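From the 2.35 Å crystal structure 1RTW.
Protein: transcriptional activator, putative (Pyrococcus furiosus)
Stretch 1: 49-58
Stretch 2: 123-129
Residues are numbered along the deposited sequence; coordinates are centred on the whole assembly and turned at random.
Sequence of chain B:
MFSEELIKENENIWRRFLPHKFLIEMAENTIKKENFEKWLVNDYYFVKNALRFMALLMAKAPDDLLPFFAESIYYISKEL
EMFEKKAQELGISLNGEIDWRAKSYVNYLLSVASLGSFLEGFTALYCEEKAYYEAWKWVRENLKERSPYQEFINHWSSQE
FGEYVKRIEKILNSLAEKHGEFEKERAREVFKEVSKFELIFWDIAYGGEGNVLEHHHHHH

Stretch 1 (49-58) NALRFMALLM
Stretch 2 123-129: TALYCEE

Both stretches are helical throughout, with phi/psi between -50 and -80° and -20 and -55°, and both helices extend beyond the residues given. Bonds such as Phe-53 N to Asn-49 O (2.9 Å) and Glu-128 N to Ala-124 O (3.1 Å) show the i to i-4 pattern. The N-to-C directions differ by 147°, so the helices run roughly antiparallel; their axes approach to 11.1 Å, and the register is set by Met-54 CA and Leu-125 CA, 7.6 Å apart.

No hydrogen bond crosses the interface; apolar packing dominates the 259 Å² buried. Phe-53 projects toward the partner helix, and chi1 of 160° (t) with chi2 of 80° carries its ring across the gap. Its CZ lies 3.7 Å from Ala-124 CB and 3.8 Å from Leu-125 N, the latter at the ring edge. The short Ala-124 side chain, itself directed toward the first helix, leaves room for the ring tip.

Leu-125 leaves its backbone sideways, in t, p (174°, 66°). Its CB meets Phe-53 CE2 at 3.9 Å and Leu-57 CD1 at 4.1 Å, while its CD1 reaches Met-54 CG at 4.0 Å. Leu-57 points toward this site in m, t (-72°, 178°). Met-54, a selenomethionine, starts sideways; chi1 of -65° (m) places its CG at the contact, and chi2 of 170° (t) and chi3 of 75° (p) keep SE and CE beside Leu-125, each about 4.6 Å from Leu-125 CD1.

Glu-128 points toward the first helix with chi1 150° (t), chi2 -143° (between wells) and chi3 8°. Its OE2 lies 3.7 Å from Ala-50 CB, where the small methyl permits close approach, and its OE1 lies 4.0 Å from Phe-53 CE2. This OE1 is buried without a polar partner in the model.

Away from the contact, Arg-52 (chi1 to chi3 m, t, t; chi4 96°) donates from NH1 to Asn-49 OD1 at 3.0 Å, a bond within the first helix.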

# COMPACT_ATOMS: atom_id res chain seq x y z
N ASN B 49 -6.04 -14.45 -5.66
CA ASN B 49 -5.41 -13.14 -5.75
C ASN B 49 -6.34 -12.07 -6.26
O ASN B 49 -6.13 -10.89 -5.99
CB ASN B 49 -4.15 -13.23 -6.57
CG ASN B 49 -3.06 -13.97 -5.84
OD1 ASN B 49 -2.55 -13.48 -4.83
ND2 ASN B 49 -2.72 -15.16 -6.33
N ALA B 50 -7.37 -12.49 -6.97
CA ALA B 50 -8.35 -11.55 -7.49
C ALA B 50 -9.15 -11.03 -6.28
O ALA B 50 -9.61 -9.88 -6.25
CB ALA B 50 -9.25 -12.25 -8.49
N LEU B 51 -9.27 -11.87 -5.26
CA LEU B 51 -9.95 -11.52 -4.02
C LEU B 51 -9.13 -10.44 -3.30
O LEU B 51 -9.68 -9.47 -2.79
CB LEU B 51 -10.05 -12.77 -3.14
CG LEU B 51 -11.41 -13.40 -2.83
CD1 LEU B 51 -12.43 -13.07 -3.86
CD2 LEU B 51 -11.22 -14.90 -2.69
N ARG B 52 -7.82 -10.65 -3.24
CA ARG B 52 -6.89 -9.71 -2.62
C ARG B 52 -6.94 -8.38 -3.37
O ARG B 52 -6.86 -7.31 -2.77
CB ARG B 52 -5.46 -10.26 -2.67
CG ARG B 52 -5.22 -11.47 -1.80
CD ARG B 52 -3.74 -11.76 -1.62
NE ARG B 52 -3.52 -12.79 -0.61
CZ ARG B 52 -3.33 -14.08 -0.90
NH1 ARG B 52 -3.35 -14.48 -2.16
NH2 ARG B 52 -3.14 -14.97 0.07
N PHE B 53 -7.06 -8.46 -4.69
CA PHE B 53 -7.12 -7.29 -5.56
C PHE B 53 -8.36 -6.46 -5.23
O PHE B 53 -8.31 -5.23 -5.16
CB PHE B 53 -7.17 -7.77 -7.02
CG PHE B 53 -7.71 -6.75 -7.98
CD1 PHE B 53 -6.90 -5.72 -8.45
CD2 PHE B 53 -9.01 -6.86 -8.47
CE1 PHE B 53 -7.36 -4.82 -9.38
CE2 PHE B 53 -9.48 -5.96 -9.42
CZ PHE B 53 -8.65 -4.93 -9.88
N MSE B 54 -9.48 -7.15 -5.03
CA MSE B 54 -10.74 -6.51 -4.68
C MSE B 54 -10.69 -5.90 -3.28
O MSE B 54 -11.33 -4.89 -3.02
CB MSE B 54 -11.88 -7.53 -4.73
CG MSE B 54 -12.17 -8.09 -6.10
SE MSE B 54 -13.39 -9.58 -5.99
CE MSE B 54 -14.99 -8.56 -5.66
N ALA B 55 -9.94 -6.54 -2.39
CA ALA B 55 -9.83 -6.05 -1.03
C ALA B 55 -8.99 -4.75 -1.04
O ALA B 55 -9.25 -3.82 -0.29
CB ALA B 55 -9.21 -7.12 -0.15
N LEU B 56 -8.00 -4.70 -1.91
CA LEU B 56 -7.18 -3.51 -2.03
C LEU B 56 -8.04 -2.35 -2.53
O LEU B 56 -7.91 -1.23 -2.05
CB LEU B 56 -6.03 -3.77 -2.97
CG LEU B 56 -4.93 -4.58 -2.28
CD1 LEU B 56 -3.88 -4.96 -3.29
CD2 LEU B 56 -4.33 -3.76 -1.17
N LEU B 57 -8.94 -2.64 -3.48
CA LEU B 57 -9.83 -1.63 -4.02
C LEU B 57 -10.80 -1.18 -2.93
O LEU B 57 -11.04 0.02 -2.76
CB LEU B 57 -10.62 -2.18 -5.20
CG LEU B 57 -9.86 -2.41 -6.50
CD1 LEU B 57 -10.79 -3.01 -7.55
CD2 LEU B 57 -9.28 -1.09 -6.99
N MSE B 58 -11.30 -2.13 -2.15
CA MSE B 58 -12.23 -1.83 -1.06
C MSE B 58 -11.68 -0.78 -0.10
O MSE B 58 -12.36 0.18 0.26
CB MSE B 58 -12.62 -3.10 -0.29
CG MSE B 58 -13.47 -2.82 0.94
SE MSE B 58 -14.30 -4.42 1.70
CE MSE B 58 -15.66 -3.54 2.77
N THR B 123 -11.76 -0.13 -13.05
CA THR B 123 -11.84 -0.44 -14.47
C THR B 123 -11.29 -1.85 -14.69
O THR B 123 -11.86 -2.64 -15.45
CB THR B 123 -11.04 0.60 -15.33
OG1 THR B 123 -11.68 1.87 -15.25
CG2 THR B 123 -11.00 0.20 -16.79
N ALA B 124 -10.20 -2.19 -13.99
CA ALA B 124 -9.61 -3.52 -14.11
C ALA B 124 -10.59 -4.59 -13.61
O ALA B 124 -10.70 -5.67 -14.19
CB ALA B 124 -8.30 -3.61 -13.33
N LEU B 125 -11.32 -4.26 -12.54
CA LEU B 125 -12.29 -5.17 -11.97
C LEU B 125 -13.37 -5.47 -13.01
O LEU B 125 -13.65 -6.63 -13.30
CB LEU B 125 -12.93 -4.58 -10.71
CG LEU B 125 -14.08 -5.42 -10.12
CD1 LEU B 125 -13.53 -6.75 -9.61
CD2 LEU B 125 -14.74 -4.67 -9.02
N TYR B 126 -13.96 -4.42 -13.58
CA TYR B 126 -15.00 -4.56 -14.59
C TYR B 126 -14.55 -5.47 -15.72
O TYR B 126 -15.24 -6.43 -16.06
CB TYR B 126 -15.38 -3.19 -15.18
CG TYR B 126 -16.39 -3.29 -16.31
CD1 TYR B 126 -17.61 -3.93 -16.12
CD2 TYR B 126 -16.12 -2.77 -17.57
CE1 TYR B 126 -18.53 -4.06 -17.15
CE2 TYR B 126 -17.03 -2.88 -18.62
CZ TYR B 126 -18.24 -3.53 -18.40
OH TYR B 126 -19.15 -3.68 -19.42
N CYS B 127 -13.41 -5.14 -16.29
CA CYS B 127 -12.83 -5.90 -17.39
C CYS B 127 -12.74 -7.39 -17.08
O CYS B 127 -13.23 -8.22 -17.84
CB CYS B 127 -11.46 -5.32 -17.74
SG CYS B 127 -10.66 -6.07 -19.15
N GLU B 128 -12.11 -7.73 -15.96
CA GLU B 128 -11.95 -9.13 -15.53
C GLU B 128 -13.28 -9.88 -15.36
O GLU B 128 -13.38 -11.06 -15.70
CB GLU B 128 -11.18 -9.16 -14.21
CG GLU B 128 -11.53 -10.34 -13.28
CD GLU B 128 -11.54 -9.97 -11.80
OE1 GLU B 128 -11.43 -8.79 -11.46
OE2 GLU B 128 -11.65 -10.87 -10.96
N GLU B 129 -14.27 -9.23 -14.75
CA GLU B 129 -15.56 -9.88 -14.53
C GLU B 129 -16.37 -9.96 -15.80
O GLU B 129 -16.95 -11.00 -16.10
CB GLU B 129 -16.36 -9.15 -13.44
CG GLU B 129 -15.61 -8.95 -12.11
CD GLU B 129 -15.24 -10.25 -11.41
OE1 GLU B 129 -14.81 -11.18 -12.10
OE2 GLU B 129 -15.34 -10.35 -10.17